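PDB 5D8M: metagenomic carboxyl esterase MGS0156 from Uncultured organism, which probably hydrolyses carboxylic ester bonds, as an esterase of the alpha/beta-hydrolase fold. Local coordinates for residues Y294-F306 and V316-L328. Numbering follows the deposited sequence. Where two conformers were deposited one is given.
Sequences YPNADHLAVAMPF and VISKNSYPRPALL
Asn320 reaches across to the extended backbone at Met304–Phe306 and shows how one side-chain amide can lock two loops. Its ND2 donates to Met304 O (3.0 Å). Its OD1 accepts from Phe306 N at 2.8 Å, a donor above the carbonyl plane. With CG anti to the backbone N (chi1 -168°), the amide swings towards that backbone and, held at both ends, can hardly flip. Its second N-H meets a water shared with Asp298 OD1. Ile317 CD1 sits over the centre of the Phe306 ring, 3.5 Å from the centroid, a CH-pi contact. In the same tight region Arg324 NH2 donates to Ala301 O at 2.8 Å, on a lone pair, and to Asn320 O; Pro305 CA covers one guanidinium face and NH1 forms a salt bridge with Asp109. A leucine in its place would probably leave both carbonyls without this shared donor and deprive Asp109 of this salt bridge. The Tyr322 ring packs its CD1 3.5 Å from Ala297 CB, and its OH, bonded to Ile63 O, reaches Pro295 CB. Around partly exposed Lys319, which leads away, and exposed Ser321 the fit is looser, a water joining Asp298 N to Lys319 O. Asp298 OD2 accepts from Ser258 N. Loop 294-306 follows strand 290-293 and carries His299, whose bond to Asp276 is consistent with a hydrolase histidine–acid pair. Leading into helix 324-338, Tyr322 touches Met41 of helix 34-48, and Leu328 meets Val155 of strand 151-157.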
ATOM      1  N   TYR A 294     -11.873  -0.597  -0.126  1.00 11.51           N
ATOM      2  CA  TYR A 294     -11.451   0.209  -1.267  1.00  9.21           C
ATOM      3  C   TYR A 294     -11.523   1.704  -0.948  1.00 11.39           C
ATOM      4  O   TYR A 294     -12.549   2.325  -1.169  1.00 11.23           O
ATOM      5  CB  TYR A 294     -12.319  -0.110  -2.497  1.00  9.73           C
ATOM      6  CG  TYR A 294     -12.302  -1.575  -2.923  1.00 13.82           C
ATOM      7  CD1 TYR A 294     -13.158  -2.505  -2.324  1.00 13.74           C
ATOM      8  CD2 TYR A 294     -11.418  -2.032  -3.907  1.00 11.92           C
ATOM      9  CE1 TYR A 294     -13.149  -3.835  -2.694  1.00 15.12           C
ATOM     10  CE2 TYR A 294     -11.407  -3.393  -4.292  1.00 12.52           C
ATOM     11  CZ  TYR A 294     -12.275  -4.273  -3.677  1.00 13.68           C
ATOM     12  OH  TYR A 294     -12.299  -5.594  -4.023  1.00 12.29           O
ATOM     13  N   PRO A 295     -10.429   2.271  -0.413  1.00 11.25           N
ATOM     14  CA  PRO A 295     -10.369   3.715  -0.169  1.00 11.87           C
ATOM     15  C   PRO A 295     -10.675   4.509  -1.417  1.00 12.08           C
ATOM     16  O   PRO A 295     -10.132   4.207  -2.466  1.00  8.98           O
ATOM     17  CB  PRO A 295      -8.926   3.945   0.255  1.00 10.93           C
ATOM     18  CG  PRO A 295      -8.494   2.617   0.835  1.00 12.10           C
ATOM     19  CD  PRO A 295      -9.171   1.591  -0.033  1.00  8.81           C
ATOM     20  N   ASN A 296     -11.541   5.503  -1.284  1.00 11.05           N
ATOM     21  CA  ASN A 296     -11.900   6.400  -2.369  1.00 12.63           C
ATOM     22  C   ASN A 296     -10.837   7.491  -2.510  1.00 14.58           C
ATOM     23  O   ASN A 296     -10.974   8.595  -1.987  1.00 11.30           O
ATOM     24  CB  ASN A 296     -13.290   7.019  -2.106  1.00 15.41           C
ATOM     25  CG  ASN A 296     -13.853   7.720  -3.324  1.00 18.94           C
ATOM     26  OD1 ASN A 296     -13.136   7.948  -4.324  1.00 12.76           O
ATOM     27  ND2 ASN A 296     -15.136   8.093  -3.248  1.00 16.43           N
ATOM     28  N   ALA A 297      -9.771   7.170  -3.226  1.00 13.01           N
ATOM     29  CA  ALA A 297      -8.568   7.972  -3.205  1.00 12.99           C
ATOM     30  C   ALA A 297      -7.678   7.472  -4.332  1.00 11.12           C
ATOM     31  O   ALA A 297      -7.745   6.279  -4.674  1.00  9.11           O
ATOM     32  CB  ALA A 297      -7.843   7.825  -1.817  1.00 13.32           C
ATOM     33  N   ASP A 298      -6.812   8.330  -4.872  1.00  9.37           N
ATOM     34  CA  ASP A 298      -5.897   7.852  -5.899  1.00  8.77           C
ATOM     35  C   ASP A 298      -4.644   7.304  -5.202  1.00 11.72           C
ATOM     36  O   ASP A 298      -4.553   7.310  -3.979  1.00 10.16           O
ATOM     37  CB  ASP A 298      -5.573   8.951  -6.960  1.00  9.51           C
ATOM     38  CG  ASP A 298      -4.796  10.165  -6.384  1.00 16.44           C
ATOM     39  OD1 ASP A 298      -3.981  10.006  -5.441  1.00 14.26           O
ATOM     40  OD2 ASP A 298      -4.952  11.288  -6.930  1.00 17.80           O
ATOM     41  N   HIS A 299      -3.700   6.814  -5.990  1.00 11.67           N
ATOM     42  CA  HIS A 299      -2.528   6.118  -5.472  1.00 10.80           C
ATOM     43  C   HIS A 299      -1.771   6.893  -4.399  1.00 11.77           C
ATOM     44  O   HIS A 299      -1.325   6.316  -3.411  1.00 10.99           O
ATOM     45  CB  HIS A 299      -1.586   5.795  -6.636  1.00 10.28           C
ATOM     46  CG  HIS A 299      -0.493   4.843  -6.276  1.00 17.18           C
ATOM     47  ND1 HIS A 299      -0.730   3.515  -5.989  1.00 16.23           N
ATOM     48  CD2 HIS A 299       0.845   5.028  -6.149  1.00 16.63           C
ATOM     49  CE1 HIS A 299       0.418   2.919  -5.720  1.00 17.86           C
ATOM     50  NE2 HIS A 299       1.385   3.815  -5.803  1.00 17.66           N
ATOM     51  N   LEU A 300      -1.628   8.201  -4.586  1.00 12.15           N
ATOM     52  CA  LEU A 300      -0.842   9.006  -3.646  1.00 13.57           C
ATOM     53  C   LEU A 300      -1.663   9.504  -2.464  1.00  8.28           C
ATOM     54  O   LEU A 300      -1.200   9.529  -1.315  1.00 12.39           O
ATOM     55  CB  LEU A 300      -0.209  10.180  -4.396  1.00 11.18           C
ATOM     56  CG  LEU A 300       0.839   9.723  -5.400  1.00 14.08           C
ATOM     57  CD1 LEU A 300       1.405  10.949  -6.135  1.00 13.37           C
ATOM     58  CD2 LEU A 300       1.960   8.935  -4.721  1.00 13.52           C
ATOM     59  N   ALA A 301      -2.909   9.847  -2.716  1.00 10.79           N
ATOM     60  CA  ALA A 301      -3.753  10.392  -1.645  1.00 10.21           C
ATOM     61  C   ALA A 301      -3.966   9.399  -0.503  1.00 12.67           C
ATOM     62  O   ALA A 301      -4.081   9.779   0.656  1.00 12.77           O
ATOM     63  CB  ALA A 301      -5.101  10.834  -2.211  1.00  9.39           C
ATOM     64  N   VAL A 302      -4.021   8.114  -0.818  1.00 12.89           N
ATOM     65  CA  VAL A 302      -4.346   7.139   0.220  1.00  8.91           C
ATOM     66  C   VAL A 302      -3.227   7.023   1.275  1.00 12.97           C
ATOM     67  O   VAL A 302      -3.474   6.549   2.385  1.00 12.62           O
ATOM     68  CB  VAL A 302      -4.673   5.755  -0.438  1.00 11.18           C
ATOM     69  CG1 VAL A 302      -3.389   5.085  -1.007  1.00  6.49           C
ATOM     70  CG2 VAL A 302      -5.408   4.842   0.547  1.00 10.98           C
ATOM     71  N   ALA A 303      -2.018   7.519   0.994  1.00  9.35           N
ATOM     72  CA  ALA A 303      -0.907   7.217   1.897  1.00 12.37           C
ATOM     73  C   ALA A 303       0.226   8.237   1.984  1.00 11.52           C
ATOM     74  O   ALA A 303       0.955   8.239   2.967  1.00 12.08           O
ATOM     75  CB  ALA A 303      -0.307   5.850   1.517  1.00 13.42           C
HETATM   76  N   MSE A 304       0.406   9.063   0.951  1.00 11.51           N
HETATM   77  CA  MSE A 304       1.542   9.983   0.868  1.00 13.72           C
HETATM   78  C   MSE A 304       1.059  11.422   0.859  1.00 13.39           C
HETATM   79  O   MSE A 304       0.564  11.892  -0.174  1.00 14.85           O
HETATM   80  CB  MSE A 304       2.376   9.719  -0.409  1.00 18.19           C
HETATM   81  CG  MSE A 304       3.147   8.411  -0.393  1.00 23.32           C
HETATM   82 SE   MSE A 304       4.830   8.595   0.554  0.64 26.68          SE
HETATM   83  CE  MSE A 304       5.870   9.613  -0.745  1.00 19.95           C
ATOM     84  N   PRO A 305       1.217  12.134   1.989  1.00 14.21           N
ATOM     85  CA  PRO A 305       0.820  13.535   2.057  1.00 12.87           C
ATOM     86  C   PRO A 305       1.813  14.456   1.334  1.00 19.46           C
ATOM     87  O   PRO A 305       3.022  14.351   1.544  1.00 18.45           O
ATOM     88  CB  PRO A 305       0.817  13.829   3.567  1.00 13.08           C
ATOM     89  CG  PRO A 305       1.852  12.874   4.134  1.00 13.01           C
ATOM     90  CD  PRO A 305       1.743  11.633   3.280  1.00 13.67           C
ATOM     91  N   PHE A 306       1.290  15.350   0.498  1.00 17.17           N
ATOM     92  CA  PHE A 306       2.071  16.417  -0.108  1.00 22.95           C
ATOM     93  C   PHE A 306       1.422  17.738   0.297  1.00 31.39           C
ATOM     94  O   PHE A 306       0.259  17.975  -0.027  1.00 37.57           O
ATOM     95  CB  PHE A 306       2.097  16.303  -1.646  1.00 22.21           C
ATOM     96  CG  PHE A 306       2.900  15.149  -2.172  1.00 19.89           C
ATOM     97  CD1 PHE A 306       2.358  13.884  -2.237  1.00 15.62           C
ATOM     98  CD2 PHE A 306       4.199  15.348  -2.640  1.00 20.30           C
ATOM     99  CE1 PHE A 306       3.105  12.817  -2.725  1.00 12.36           C
ATOM    100  CE2 PHE A 306       4.943  14.293  -3.136  1.00 18.27           C
ATOM    101  CZ  PHE A 306       4.394  13.021  -3.161  1.00 13.46           C
ATOM    102  N   VAL A 316       0.742  19.586  -9.005  1.00 21.16           N
ATOM    103  CA  VAL A 316       0.266  18.614  -9.986  1.00 19.41           C
ATOM    104  C   VAL A 316      -0.311  17.377  -9.294  1.00 19.14           C
ATOM    105  O   VAL A 316      -1.102  16.650  -9.882  1.00 20.04           O
ATOM    106  CB  VAL A 316       1.377  18.220 -10.977  1.00 25.18           C
ATOM    107  CG1 VAL A 316       1.884  19.476 -11.685  1.00 32.99           C
ATOM    108  CG2 VAL A 316       2.517  17.478 -10.276  1.00 22.47           C
ATOM    109  N   ILE A 317       0.056  17.165  -8.032  1.00 16.73           N
ATOM    110  CA  ILE A 317      -0.578  16.151  -7.204  1.00 15.14           C
ATOM    111  C   ILE A 317      -1.833  16.798  -6.617  1.00 18.90           C
ATOM    112  O   ILE A 317      -1.940  17.052  -5.413  1.00 20.09           O
ATOM    113  CB  ILE A 317       0.407  15.636  -6.144  1.00 20.35           C
ATOM    114  CG1 ILE A 317       1.664  15.120  -6.866  1.00 14.58           C
ATOM    115  CG2 ILE A 317      -0.210  14.533  -5.252  1.00 15.95           C
ATOM    116  CD1 ILE A 317       2.802  14.736  -5.960  1.00 14.49           C
ATOM    117  N   SER A 318      -2.779  17.073  -7.512  1.00 19.01           N
ATOM    118  CA  SER A 318      -3.879  18.005  -7.265  1.00 17.52           C
ATOM    119  C   SER A 318      -5.065  17.435  -6.478  1.00 16.87           C
ATOM    120  O   SER A 318      -5.967  18.171  -6.121  1.00 19.36           O
ATOM    121  CB  SER A 318      -4.397  18.528  -8.602  1.00 20.72           C
ATOM    122  OG  SER A 318      -4.906  17.441  -9.358  1.00 19.32           O
ATOM    123  N   LYS A 319      -5.082  16.133  -6.214  1.00 16.23           N
ATOM    124  CA  LYS A 319      -6.205  15.546  -5.469  1.00 14.79           C
ATOM    125  C   LYS A 319      -5.690  14.700  -4.302  1.00 13.36           C
ATOM    126  O   LYS A 319      -6.060  13.537  -4.159  1.00 20.93           O
ATOM    127  CB  LYS A 319      -7.088  14.707  -6.407  1.00 14.67           C
ATOM    128  CG  LYS A 319      -7.785  15.537  -7.517  1.00 16.71           C
ATOM    129  CD  LYS A 319      -8.788  16.519  -6.894  1.00 17.98           C
ATOM    130  CE  LYS A 319      -9.458  17.377  -7.970  1.00 29.69           C
ATOM    131  NZ  LYS A 319     -10.483  18.289  -7.380  1.00 33.24           N
ATOM    132  N   ASN A 320      -4.852  15.300  -3.463  1.00 13.58           N
ATOM    133  CA  ASN A 320      -4.099  14.579  -2.433  1.00 13.38           C
ATOM    134  C   ASN A 320      -4.839  14.469  -1.099  1.00 16.56           C
ATOM    135  O   ASN A 320      -4.374  13.805  -0.171  1.00 16.68           O
ATOM    136  CB  ASN A 320      -2.746  15.271  -2.224  1.00 13.08           C
ATOM    137  CG  ASN A 320      -1.781  14.443  -1.388  1.00 14.40           C
ATOM    138  OD1 ASN A 320      -1.367  14.855  -0.307  1.00 16.09           O
ATOM    139  ND2 ASN A 320      -1.427  13.281  -1.886  1.00 11.05           N
ATOM    140  N   SER A 321      -5.986  15.132  -1.005  0.51 17.10           N
ATOM    141  CA  SER A 321      -6.765  15.125   0.231  0.51 19.51           C
ATOM    142  C   SER A 321      -7.471  13.786   0.446  0.51 18.50           C
ATOM    143  O   SER A 321      -8.215  13.318  -0.419  0.51 17.69           O
ATOM    144  CB  SER A 321      -7.792  16.257   0.222  0.51 21.52           C
ATOM    145  OG  SER A 321      -7.141  17.509   0.209  0.51 22.15           O
ATOM    146  N   TYR A 322      -7.214  13.176   1.599  1.00 15.53           N
ATOM    147  CA  TYR A 322      -7.878  11.943   2.009  1.00 12.53           C
ATOM    148  C   TYR A 322      -7.666  11.809   3.522  1.00 12.88           C
ATOM    149  O   TYR A 322      -6.639  12.254   4.033  1.00 13.53           O
ATOM    150  CB  TYR A 322      -7.323  10.700   1.280  1.00 11.65           C
ATOM    151  CG  TYR A 322      -8.105   9.462   1.630  1.00 12.53           C
ATOM    152  CD1 TYR A 322      -9.341   9.200   1.022  1.00 10.87           C
ATOM    153  CD2 TYR A 322      -7.651   8.580   2.607  1.00 13.39           C
ATOM    154  CE1 TYR A 322     -10.082   8.084   1.365  1.00 10.18           C
ATOM    155  CE2 TYR A 322      -8.397   7.470   2.964  1.00 11.65           C
ATOM    156  CZ  TYR A 322      -9.598   7.230   2.343  1.00 11.57           C
ATOM    157  OH  TYR A 322     -10.319   6.134   2.719  1.00 13.93           O
ATOM    158  N   PRO A 323      -8.624  11.203   4.252  1.00 13.87           N
ATOM    159  CA  PRO A 323      -8.398  11.060   5.707  1.00 13.67           C
ATOM    160  C   PRO A 323      -7.422   9.938   6.073  1.00 13.72           C
ATOM    161  O   PRO A 323      -7.821   8.930   6.670  1.00 13.61           O
ATOM    162  CB  PRO A 323      -9.801  10.758   6.256  1.00 12.80           C
ATOM    163  CG  PRO A 323     -10.541  10.145   5.103  1.00 12.47           C
ATOM    164  CD  PRO A 323     -10.017  10.901   3.884  1.00 13.34           C
ATOM    165  N   ARG A 324      -6.151  10.119   5.719  1.00 14.07           N
ATOM    166  CA  ARG A 324      -5.092   9.148   6.071  1.00 12.10           C
ATOM    167  C   ARG A 324      -4.992   8.827   7.586  1.00  9.86           C
ATOM    168  O   ARG A 324      -4.829   7.652   7.934  1.00 10.68           O
ATOM    169  CB  ARG A 324      -3.720   9.647   5.531  1.00  9.47           C
ATOM    170  CG  ARG A 324      -3.642   9.649   3.966  1.00 12.02           C
ATOM    171  CD  ARG A 324      -2.329  10.258   3.458  1.00  9.79           C
ATOM    172  NE  ARG A 324      -2.262  11.703   3.720  1.00 12.13           N
ATOM    173  CZ  ARG A 324      -2.743  12.622   2.888  1.00 12.05           C
ATOM    174  NH1 ARG A 324      -2.648  13.906   3.190  1.00 12.29           N
ATOM    175  NH2 ARG A 324      -3.318  12.248   1.754  1.00 12.47           N
ATOM    176  N   PRO A 325      -5.111   9.835   8.490  1.00 11.80           N
ATOM    177  CA  PRO A 325      -5.039   9.467   9.911  1.00 13.71           C
ATOM    178  C   PRO A 325      -6.127   8.496  10.321  1.00 15.17           C
ATOM    179  O   PRO A 325      -5.837   7.524  11.028  1.00 13.36           O
ATOM    180  CB  PRO A 325      -5.224  10.802  10.641  1.00 14.43           C
ATOM    181  CG  PRO A 325      -4.736  11.844   9.634  1.00 13.43           C
ATOM    182  CD  PRO A 325      -5.223  11.302   8.320  1.00 12.12           C
ATOM    183  N   ALA A 326      -7.357   8.747   9.878  1.00 14.25           N
ATOM    184  CA  ALA A 326      -8.454   7.854  10.221  1.00 12.64           C
ATOM    185  C   ALA A 326      -8.213   6.474   9.620  1.00 16.08           C
ATOM    186  O   ALA A 326      -8.475   5.449  10.273  1.00 14.95           O
ATOM    187  CB  ALA A 326      -9.761   8.413   9.748  1.00 12.57           C
ATOM    188  N   LEU A 327      -7.711   6.450   8.382  1.00 14.68           N
ATOM    189  CA  LEU A 327      -7.416   5.192   7.699  1.00 10.74           C
ATOM    190  C   LEU A 327      -6.379   4.379   8.463  1.00  8.10           C
ATOM    191  O   LEU A 327      -6.577   3.186   8.669  1.00 13.08           O
ATOM    192  CB  LEU A 327      -6.916   5.436   6.266  1.00  9.69           C
ATOM    193  CG  LEU A 327      -6.683   4.177   5.403  1.00 12.86           C
ATOM    194  CD1 LEU A 327      -8.021   3.532   4.946  1.00  8.91           C
ATOM    195  CD2 LEU A 327      -5.811   4.516   4.170  1.00 11.48           C
ATOM    196  N   LEU A 328      -5.275   5.018   8.869  1.00  8.21           N
ATOM    197  CA  LEU A 328      -4.203   4.313   9.559  1.00 13.98           C
ATOM    198  C   LEU A 328      -4.662   3.841  10.949  1.00 14.57           C
ATOM    199  O   LEU A 328      -4.335   2.731  11.365  1.00 14.02           O
ATOM    200  CB  LEU A 328      -2.966   5.196   9.693  1.00  9.50           C
ATOM    201  CG  LEU A 328      -1.689   4.523  10.203  1.00 10.06           C
ATOM    202  CD1 LEU A 328      -1.246   3.425   9.222  1.00  9.89           C
ATOM    203  CD2 LEU A 328      -0.562   5.559  10.404  1.00  9.66           C
TER
HETATM  204  O   HOH W   1      -7.625  11.220  -4.755  1.00 13.71           O
HETATM  205  O   HOH W   2      -2.716  12.494  -4.456  1.00 13.78           O